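Local coordinates for protein DNA polymerase sliding clamp 2 (Sulfolobus tokodaii, PDB 3AIZ) that forms part of a ring-shaped sliding clamp that encircles DNA and tethers DNA polymerase and other DNA-processing proteins to it during replication, at residues Y6-A9 / K10-Y13; V102-E105 / K106-T109; T170-A173 / G174-Y177. One frame throughout, in Å; residues are numbered along the deposited sequence.

Interaction 1 of 3, residues Y6-A9 / K10-Y13; sequences YSSA and KDFY
A chi1 of 177° at Ser8 carries OG across from its own amide nitrogen and swings the hydroxyl over the first turn of helix 9-16, while chi1 of -71° at Asp11 folds that carboxylate back beside the Asp11 amide. Both groups therefore gather at the same helix start. Asp11 N donates to Ser8 OG over 3.1 Å in a nearly straight bond (162°), and the serine CB lies against the aspartate, 3.8 Å from Asp11 CB. Serine suits the place because its short side chain can bring an acceptor to an amide that has no carbonyl earlier in the helix to meet. This makes Ser8 the N-cap, in the short link, Ser7 and Ser8, between strand 3-6 and the helix. Behind the cap the ordinary helical pattern begins: Phe12 N bonds to Ser8 O at 3.2 Å and Tyr13 N to Ala9 O at 3.0 Å. An acidic residue in the first turn, such as Asp11, should also sit well with the positive end of the helix dipole; its OD1 forms a salt bridge with Lys10 NZ, and its OD2 is hydrogen-bonded to Ser236 OG. On the buried side the edge of the Phe12 ring points at the face of Tyr6 in a T-shaped pair, with centroids 5.9 Å apart. Phe12 continues inward onto Leu79 of helix 72-80 and Leu91 of strand 88-93. Tyr6 can place its ring in this apolar setting because its hydroxyl reaches polar partners, Ser236 OG and Gly238 N, while Asp11 CB lies at the ring edge, 4.2 Å from Tyr6 OH.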
ATOM      1  N   TYR A   6     -13.656 -15.828 -29.946  1.00 32.58           N
ATOM      2  CA  TYR A   6     -12.664 -16.673 -29.296  1.00 32.28           C
ATOM      3  C   TYR A   6     -13.057 -16.897 -27.837  1.00 34.50           C
ATOM      4  O   TYR A   6     -13.548 -15.984 -27.175  1.00 35.42           O
ATOM      5  CB  TYR A   6     -11.279 -16.038 -29.396  1.00 32.77           C
ATOM      6  CG  TYR A   6     -10.161 -16.950 -28.959  1.00 35.70           C
ATOM      7  CD1 TYR A   6      -9.656 -17.918 -29.815  1.00 34.11           C
ATOM      8  CD2 TYR A   6      -9.609 -16.843 -27.691  1.00 35.72           C
ATOM      9  CE1 TYR A   6      -8.634 -18.756 -29.419  1.00 36.79           C
ATOM     10  CE2 TYR A   6      -8.587 -17.676 -27.287  1.00 37.70           C
ATOM     11  CZ  TYR A   6      -8.104 -18.630 -28.154  1.00 36.20           C
ATOM     12  OH  TYR A   6      -7.086 -19.459 -27.753  1.00 36.46           O
ATOM     13  N   SER A   7     -12.836 -18.110 -27.339  1.00 35.98           N
ATOM     14  CA  SER A   7     -13.382 -18.517 -26.043  1.00 35.71           C
ATOM     15  C   SER A   7     -12.562 -18.091 -24.825  1.00 34.67           C
ATOM     16  O   SER A   7     -12.953 -18.364 -23.693  1.00 33.88           O
ATOM     17  CB  SER A   7     -13.597 -20.032 -26.006  1.00 32.58           C
ATOM     18  OG  SER A   7     -12.359 -20.721 -26.009  1.00 36.59           O
ATOM     19  N   SER A   8     -11.433 -17.426 -25.047  1.00 34.10           N
ATOM     20  CA  SER A   8     -10.580 -17.032 -23.928  1.00 36.74           C
ATOM     21  C   SER A   8      -9.875 -15.693 -24.126  1.00 37.35           C
ATOM     22  O   SER A   8      -8.927 -15.585 -24.902  1.00 37.91           O
ATOM     23  CB  SER A   8      -9.548 -18.120 -23.627  1.00 36.48           C
ATOM     24  OG  SER A   8      -8.683 -17.716 -22.580  1.00 39.08           O
ATOM     25  N   ALA A   9     -10.341 -14.677 -23.406  1.00 37.93           N
ATOM     26  CA  ALA A   9      -9.710 -13.367 -23.435  1.00 36.73           C
ATOM     27  C   ALA A   9      -8.303 -13.442 -22.857  1.00 39.27           C
ATOM     28  O   ALA A   9      -7.372 -12.834 -23.383  1.00 38.81           O
ATOM     29  CB  ALA A   9     -10.547 -12.360 -22.661  1.00 34.48           C
ATOM     30  N   LYS A  10      -8.154 -14.197 -21.774  1.00 36.72           N
ATOM     31  CA  LYS A  10      -6.867 -14.327 -21.102  1.00 41.59           C
ATOM     32  C   LYS A  10      -5.810 -14.914 -22.031  1.00 41.65           C
ATOM     33  O   LYS A  10      -4.727 -14.349 -22.187  1.00 41.78           O
ATOM     34  CB  LYS A  10      -6.998 -15.187 -19.842  1.00 45.91           C
ATOM     35  CG  LYS A  10      -5.803 -15.093 -18.905  1.00 57.84           C
ATOM     36  CD  LYS A  10      -5.921 -16.069 -17.742  1.00 68.62           C
ATOM     37  CE  LYS A  10      -5.712 -17.506 -18.198  1.00 67.82           C
ATOM     38  NZ  LYS A  10      -4.336 -17.723 -18.730  1.00 58.88           N
ATOM     39  N   ASP A  11      -6.128 -16.048 -22.647  1.00 41.80           N
ATOM     40  CA  ASP A  11      -5.201 -16.711 -23.560  1.00 39.80           C
ATOM     41  C   ASP A  11      -4.829 -15.816 -24.739  1.00 40.67           C
ATOM     42  O   ASP A  11      -3.667 -15.755 -25.139  1.00 41.09           O
ATOM     43  CB  ASP A  11      -5.784 -18.037 -24.051  1.00 36.84           C
ATOM     44  CG  ASP A  11      -5.829 -19.092 -22.961  1.00 41.60           C
ATOM     45  OD1 ASP A  11      -5.095 -18.942 -21.961  1.00 45.50           O
ATOM     46  OD2 ASP A  11      -6.591 -20.071 -23.103  1.00 40.03           O
ATOM     47  N   PHE A  12      -5.822 -15.120 -25.284  1.00 39.52           N
ATOM     48  CA  PHE A  12      -5.599 -14.168 -26.365  1.00 37.15           C
ATOM     49  C   PHE A  12      -4.553 -13.133 -25.951  1.00 40.61           C
ATOM     50  O   PHE A  12      -3.659 -12.790 -26.725  1.00 40.72           O
ATOM     51  CB  PHE A  12      -6.910 -13.469 -26.726  1.00 38.89           C
ATOM     52  CG  PHE A  12      -6.937 -12.892 -28.116  1.00 37.00           C
ATOM     53  CD1 PHE A  12      -7.981 -13.182 -28.977  1.00 36.65           C
ATOM     54  CD2 PHE A  12      -5.921 -12.062 -28.560  1.00 37.45           C
ATOM     55  CE1 PHE A  12      -8.013 -12.654 -30.255  1.00 36.32           C
ATOM     56  CE2 PHE A  12      -5.947 -11.533 -29.836  1.00 39.00           C
ATOM     57  CZ  PHE A  12      -6.994 -11.828 -30.685  1.00 35.52           C
ATOM     58  N   TYR A  13      -4.671 -12.640 -24.721  1.00 40.27           N
ATOM     59  CA  TYR A  13      -3.751 -11.633 -24.201  1.00 41.16           C
ATOM     60  C   TYR A  13      -2.340 -12.186 -24.013  1.00 45.46           C
ATOM     61  O   TYR A  13      -1.356 -11.495 -24.280  1.00 45.08           O
ATOM     62  CB  TYR A  13      -4.272 -11.059 -22.881  1.00 43.50           C
ATOM     63  CG  TYR A  13      -3.332 -10.071 -22.224  1.00 46.08           C
ATOM     64  CD1 TYR A  13      -2.465 -10.473 -21.215  1.00 48.37           C
ATOM     65  CD2 TYR A  13      -3.310  -8.738 -22.612  1.00 46.85           C
ATOM     66  CE1 TYR A  13      -1.604  -9.575 -20.612  1.00 52.50           C
ATOM     67  CE2 TYR A  13      -2.454  -7.832 -22.016  1.00 47.38           C
ATOM     68  CZ  TYR A  13      -1.602  -8.255 -21.016  1.00 54.99           C
ATOM     69  OH  TYR A  13      -0.748  -7.358 -20.418  1.00 54.06           O
TER

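Interaction 2 of 3, residues V102-E105 / K106-T109; sequences VRDE and KTGT. With SO4 (sulfate ion), chain E; SO4 (sulfate ion), chain F.
Asp104 lays its carboxylate over the turn that follows it, with OD2 against the side chain of Thr107 and OD1 against the CB of Lys106. The Thr107 hydroxyl donates to Asp104 OD2 over 2.7 Å, approaching from above the carboxylate plane, and the two side chains cross at about a right angle. Thr107 can reach because chi1 of 61° places OG1 between its own backbone N and carbonyl carbon, so the hydroxyl turns back to the aspartate. That same OG1 accepts a hydrogen bond from Thr109 OG1 at 2.8 Å, giving a short hydrogen-bond chain from Thr109 through Thr107 to the carboxylate. On the other oxygen, Lys106 N makes a long, weak bond to Asp104 OD1. An aspartate suits this corner, since its short chain offers two acceptors to a tight bend. The bend joins strands 97-104 and 109-120 of a beta hairpin. Asp104 and Thr109 form an antiparallel hydrogen-bonded pair, Asp104 N to Thr109 O at 3.0 Å and Thr109 N to Asp104 O at 3.2 Å, and with Gly108 also facing Asp104 the return is a G1 beta bulge. Gly108 has positive phi (58°), which glycine adopts easily; its N makes a weak bond to Glu105 O, and its backbone also hydrogen-bonds to the neighbouring chain of sliding clamp C. Outside the bend two basic side chains hold sulfates, most likely picked up during crystallisation. Arg103 presents the edge of its guanidinium, NH1 meeting O3 of one ion and NH2 meeting O2 at 3.0 Å; NH2 also bonds Thr90 OG1. The extended chain of Lys106 reaches O2 of the other sulfate with NZ, 2.9 Å away.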
ATOM      1  N   VAL A 102     -15.016  -7.855 -25.073  1.00 33.63           N
ATOM      2  CA  VAL A 102     -14.741  -8.875 -24.072  1.00 34.24           C
ATOM      3  C   VAL A 102     -15.980  -9.095 -23.213  1.00 35.08           C
ATOM      4  O   VAL A 102     -16.501  -8.158 -22.610  1.00 36.65           O
ATOM      5  CB  VAL A 102     -13.557  -8.488 -23.173  1.00 35.52           C
ATOM      6  CG1 VAL A 102     -13.409  -9.484 -22.036  1.00 39.74           C
ATOM      7  CG2 VAL A 102     -12.276  -8.410 -23.989  1.00 34.73           C
ATOM      8  N   ARG A 103     -16.446 -10.338 -23.161  1.00 34.97           N
ATOM      9  CA  ARG A 103     -17.677 -10.668 -22.455  1.00 35.08           C
ATOM     10  C   ARG A 103     -17.415 -11.630 -21.302  1.00 37.08           C
ATOM     11  O   ARG A 103     -16.805 -12.683 -21.484  1.00 36.67           O
ATOM     12  CB  ARG A 103     -18.683 -11.284 -23.425  1.00 35.50           C
ATOM     13  CG  ARG A 103     -18.774 -10.546 -24.747  1.00 36.57           C
ATOM     14  CD  ARG A 103     -19.569 -11.324 -25.774  1.00 32.92           C
ATOM     15  NE  ARG A 103     -19.498 -10.694 -27.087  1.00 33.31           N
ATOM     16  CZ  ARG A 103     -20.308  -9.723 -27.492  1.00 38.17           C
ATOM     17  NH1 ARG A 103     -21.256  -9.269 -26.684  1.00 37.33           N
ATOM     18  NH2 ARG A 103     -20.171  -9.205 -28.706  1.00 38.90           N
ATOM     19  N   ASP A 104     -17.884 -11.265 -20.114  1.00 34.50           N
ATOM     20  CA  ASP A 104     -17.714 -12.111 -18.940  1.00 36.61           C
ATOM     21  C   ASP A 104     -19.048 -12.395 -18.263  1.00 34.74           C
ATOM     22  O   ASP A 104     -19.486 -11.641 -17.396  1.00 35.13           O
ATOM     23  CB  ASP A 104     -16.751 -11.465 -17.945  1.00 38.65           C
ATOM     24  CG  ASP A 104     -16.494 -12.342 -16.740  1.00 44.00           C
ATOM     25  OD1 ASP A 104     -16.635 -13.578 -16.863  1.00 44.38           O
ATOM     26  OD2 ASP A 104     -16.149 -11.797 -15.671  1.00 51.05           O
ATOM     27  N   GLU A 105     -19.685 -13.491 -18.658  1.00 34.21           N
ATOM     28  CA  GLU A 105     -20.988 -13.854 -18.120  1.00 35.53           C
ATOM     29  C   GLU A 105     -20.944 -14.023 -16.603  1.00 36.59           C
ATOM     30  O   GLU A 105     -21.922 -13.743 -15.911  1.00 34.47           O
ATOM     31  CB  GLU A 105     -21.501 -15.134 -18.787  1.00 32.75           C
ATOM     32  CG  GLU A 105     -22.924 -15.518 -18.408  1.00 32.49           C
ATOM     33  CD  GLU A 105     -23.005 -16.238 -17.075  1.00 38.91           C
ATOM     34  OE1 GLU A 105     -21.982 -16.812 -16.643  1.00 35.46           O
ATOM     35  OE2 GLU A 105     -24.095 -16.235 -16.464  1.00 40.79           O
ATOM     36  N   LYS A 106     -19.803 -14.473 -16.092  1.00 34.74           N
ATOM     37  CA  LYS A 106     -19.663 -14.743 -14.665  1.00 38.51           C
ATOM     38  C   LYS A 106     -19.972 -13.515 -13.810  1.00 38.85           C
ATOM     39  O   LYS A 106     -20.667 -13.615 -12.799  1.00 37.84           O
ATOM     40  CB  LYS A 106     -18.262 -15.270 -14.342  1.00 41.42           C
ATOM     41  CG  LYS A 106     -18.084 -15.679 -12.888  1.00 46.63           C
ATOM     42  CD  LYS A 106     -16.669 -16.152 -12.602  1.00 52.12           C
ATOM     43  CE  LYS A 106     -16.504 -16.525 -11.136  1.00 57.28           C
ATOM     44  NZ  LYS A 106     -15.116 -16.960 -10.817  1.00 63.51           N
ATOM     45  N   THR A 107     -19.455 -12.362 -14.222  1.00 37.71           N
ATOM     46  CA  THR A 107     -19.652 -11.125 -13.472  1.00 37.66           C
ATOM     47  C   THR A 107     -20.724 -10.243 -14.101  1.00 34.81           C
ATOM     48  O   THR A 107     -20.982  -9.134 -13.634  1.00 37.86           O
ATOM     49  CB  THR A 107     -18.345 -10.315 -13.359  1.00 39.71           C
ATOM     50  OG1 THR A 107     -17.885  -9.958 -14.668  1.00 36.84           O
ATOM     51  CG2 THR A 107     -17.272 -11.126 -12.650  1.00 42.07           C
ATOM     52  N   GLY A 108     -21.344 -10.738 -15.164  1.00 36.56           N
ATOM     53  CA  GLY A 108     -22.373  -9.987 -15.858  1.00 36.41           C
ATOM     54  C   GLY A 108     -21.867  -8.651 -16.368  1.00 32.59           C
ATOM     55  O   GLY A 108     -22.557  -7.638 -16.274  1.00 34.67           O
ATOM     56  N   THR A 109     -20.654  -8.650 -16.910  1.00 32.08           N
ATOM     57  CA  THR A 109     -20.068  -7.431 -17.449  1.00 31.89           C
ATOM     58  C   THR A 109     -19.545  -7.634 -18.865  1.00 29.71           C
ATOM     59  O   THR A 109     -19.394  -8.762 -19.330  1.00 32.00           O
ATOM     60  CB  THR A 109     -18.914  -6.922 -16.573  1.00 33.39           C
ATOM     61  OG1 THR A 109     -17.868  -7.901 -16.541  1.00 38.36           O
ATOM     62  CG2 THR A 109     -19.400  -6.651 -15.158  1.00 33.67           C
TER
HETATM   63  S   SO4 E 249     -22.733  -6.325 -28.957  1.00 76.48           S
HETATM   64  O1  SO4 E 249     -23.057  -4.910 -29.128  1.00 71.78           O
HETATM   65  O2  SO4 E 249     -21.336  -6.550 -29.319  1.00 53.47           O
HETATM   66  O3  SO4 E 249     -22.950  -6.704 -27.562  1.00 56.36           O
HETATM   67  O4  SO4 E 249     -23.588  -7.135 -29.822  1.00 63.78           O
HETATM   68  S   SO4 F 250     -11.580 -15.858 -11.942  1.00 81.30           S
HETATM   69  O1  SO4 F 250     -10.650 -16.795 -11.317  1.00 83.06           O
HETATM   70  O2  SO4 F 250     -12.736 -16.591 -12.452  1.00 65.84           O
HETATM   71  O3  SO4 F 250     -12.018 -14.873 -10.957  1.00 71.52           O
HETATM   72  O4  SO4 F 250     -10.911 -15.174 -13.046  1.00 72.19           O

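Interaction 3 of 3, residues T170-A173 / G174-Y177; sequences TEEA and GRTY
The guanidinium of Arg175 has Glu172 O over one face, 4.0 Å above its plane and displaced from the centre toward its edge, while its NH2 meets Glu172 OE2 in a salt bridge of 3.4 Å. The two side chains run alongside each other and point the same way; carboxylate and guanidinium planes stand 65° apart, and the bridge is a single pair of atoms rather than a flat two-pronged one. A bend at chi3 (-67°) folds the arginine back along the hairpin, where NH1 also bonds Leu152 O. Near the Tyr177 ring, Thr170 OG1 approaches obliquely and lies 3.3 Å from Tyr177 CB; Phe109 of the adjoining clamp C subunit meets the same ring. Strands 165-172 and 175-183 are joined by a type I' turn from Glu172 to Arg175. Glycine suits position 174, whose phi is positive (85°); Gly174 N also donates weakly to Glu171 OE2. The hydrogen-bonded pairs Thr170-Tyr177 and Glu172-Arg175 lock the register. Thr176 and Tyr177 pair with a strand of clamp C, continuing the sheet across the interface. With Glu172, Leu152 O and a weak, long ion pair to Asp73 of clamp C, the arginine's charge is probably largely compensated.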
ATOM      1  N   THR A 170      26.855 -24.110 -24.155  1.00 32.65           N
ATOM      2  CA  THR A 170      27.406 -22.786 -24.421  1.00 35.55           C
ATOM      3  C   THR A 170      28.761 -22.622 -23.742  1.00 36.98           C
ATOM      4  O   THR A 170      29.081 -23.344 -22.798  1.00 36.95           O
ATOM      5  CB  THR A 170      26.468 -21.665 -23.940  1.00 35.31           C
ATOM      6  OG1 THR A 170      26.262 -21.783 -22.526  1.00 36.47           O
ATOM      7  CG2 THR A 170      25.133 -21.748 -24.649  1.00 40.00           C
ATOM      8  N   GLU A 171      29.548 -21.669 -24.227  1.00 39.87           N
ATOM      9  CA  GLU A 171      30.878 -21.420 -23.684  1.00 40.73           C
ATOM     10  C   GLU A 171      31.248 -19.949 -23.822  1.00 42.59           C
ATOM     11  O   GLU A 171      31.130 -19.371 -24.901  1.00 41.70           O
ATOM     12  CB  GLU A 171      31.915 -22.296 -24.395  1.00 42.20           C
ATOM     13  CG  GLU A 171      33.336 -22.172 -23.847  1.00 57.64           C
ATOM     14  CD  GLU A 171      34.046 -20.908 -24.309  1.00 64.12           C
ATOM     15  OE1 GLU A 171      33.805 -20.472 -25.456  1.00 60.99           O
ATOM     16  OE2 GLU A 171      34.852 -20.354 -23.525  1.00 54.22           O
ATOM     17  N   GLU A 172      31.699 -19.345 -22.728  1.00 45.44           N
ATOM     18  CA  GLU A 172      32.128 -17.952 -22.756  1.00 46.99           C
ATOM     19  C   GLU A 172      33.122 -17.630 -21.647  1.00 45.64           C
ATOM     20  O   GLU A 172      32.870 -17.907 -20.475  1.00 45.41           O
ATOM     21  CB  GLU A 172      30.927 -17.011 -22.660  1.00 47.35           C
ATOM     22  CG  GLU A 172      31.299 -15.540 -22.767  1.00 49.63           C
ATOM     23  CD  GLU A 172      30.126 -14.616 -22.513  1.00 54.16           C
ATOM     24  OE1 GLU A 172      29.675 -13.949 -23.468  1.00 65.60           O
ATOM     25  OE2 GLU A 172      29.655 -14.555 -21.358  1.00 51.60           O
ATOM     26  N   ALA A 173      34.250 -17.038 -22.030  1.00 48.08           N
ATOM     27  CA  ALA A 173      35.250 -16.570 -21.076  1.00 46.82           C
ATOM     28  C   ALA A 173      35.656 -17.641 -20.067  1.00 46.33           C
ATOM     29  O   ALA A 173      35.794 -17.362 -18.875  1.00 46.91           O
ATOM     30  CB  ALA A 173      34.751 -15.322 -20.355  1.00 41.96           C
ATOM     31  N   GLY A 174      35.848 -18.864 -20.550  1.00 46.61           N
ATOM     32  CA  GLY A 174      36.288 -19.955 -19.701  1.00 45.83           C
ATOM     33  C   GLY A 174      35.154 -20.643 -18.967  1.00 41.09           C
ATOM     34  O   GLY A 174      35.332 -21.723 -18.406  1.00 41.15           O
ATOM     35  N   ARG A 175      33.984 -20.012 -18.964  1.00 40.49           N
ATOM     36  CA  ARG A 175      32.809 -20.600 -18.334  1.00 37.83           C
ATOM     37  C   ARG A 175      32.038 -21.483 -19.312  1.00 36.06           C
ATOM     38  O   ARG A 175      32.002 -21.216 -20.513  1.00 38.14           O
ATOM     39  CB  ARG A 175      31.910 -19.516 -17.733  1.00 35.70           C
ATOM     40  CG  ARG A 175      32.478 -18.909 -16.459  1.00 37.99           C
ATOM     41  CD  ARG A 175      31.559 -17.866 -15.852  1.00 37.90           C
ATOM     42  NE  ARG A 175      31.432 -16.685 -16.699  1.00 40.45           N
ATOM     43  CZ  ARG A 175      30.307 -16.322 -17.305  1.00 46.00           C
ATOM     44  NH1 ARG A 175      29.207 -17.045 -17.150  1.00 44.76           N
ATOM     45  NH2 ARG A 175      30.281 -15.232 -18.060  1.00 47.07           N
ATOM     46  N   THR A 176      31.433 -22.541 -18.786  1.00 34.65           N
ATOM     47  CA  THR A 176      30.761 -23.533 -19.615  1.00 33.77           C
ATOM     48  C   THR A 176      29.389 -23.898 -19.066  1.00 32.84           C
ATOM     49  O   THR A 176      29.190 -23.946 -17.853  1.00 36.32           O
ATOM     50  CB  THR A 176      31.612 -24.814 -19.740  1.00 35.16           C
ATOM     51  OG1 THR A 176      32.271 -24.829 -21.011  1.00 37.45           O
ATOM     52  CG2 THR A 176      30.742 -26.057 -19.612  1.00 34.06           C
ATOM     53  N   TYR A 177      28.445 -24.147 -19.967  1.00 33.08           N
ATOM     54  CA  TYR A 177      27.115 -24.607 -19.583  1.00 31.01           C
ATOM     55  C   TYR A 177      26.676 -25.768 -20.465  1.00 31.70           C
ATOM     56  O   TYR A 177      26.903 -25.758 -21.674  1.00 30.94           O
ATOM     57  CB  TYR A 177      26.098 -23.469 -19.676  1.00 32.70           C
ATOM     58  CG  TYR A 177      24.664 -23.922 -19.505  1.00 32.65           C
ATOM     59  CD1 TYR A 177      24.136 -24.160 -18.244  1.00 33.15           C
ATOM     60  CD2 TYR A 177      23.837 -24.109 -20.604  1.00 32.81           C
ATOM     61  CE1 TYR A 177      22.828 -24.571 -18.081  1.00 31.69           C
ATOM     62  CE2 TYR A 177      22.528 -24.520 -20.451  1.00 33.44           C
ATOM     63  CZ  TYR A 177      22.028 -24.748 -19.188  1.00 34.07           C
ATOM     64  OH  TYR A 177      20.722 -25.158 -19.031  1.00 35.37           O
TER

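Along the chain the three contacts come in order, interactions 1 and 2 in the N-terminal domain and interaction 3 in the C-terminal one. The first two are neighbours: their centres lie 13 Å apart, and Ala9 CB packs on Val102 CG1 at 4.1 Å, joining the start of helix 9-16 to strand 97-104. Interaction 3 lies across the chain's centre, about 41 Å from interaction 1 and 52 Å from interaction 2, measured between centres. Interactions 2 and 3 are both hairpin ends that meet clamp C, through backbone bonds from Gly108 and strand pairing respectively. Contacts at such distant ends are consistent with subunits closing a ring around DNA.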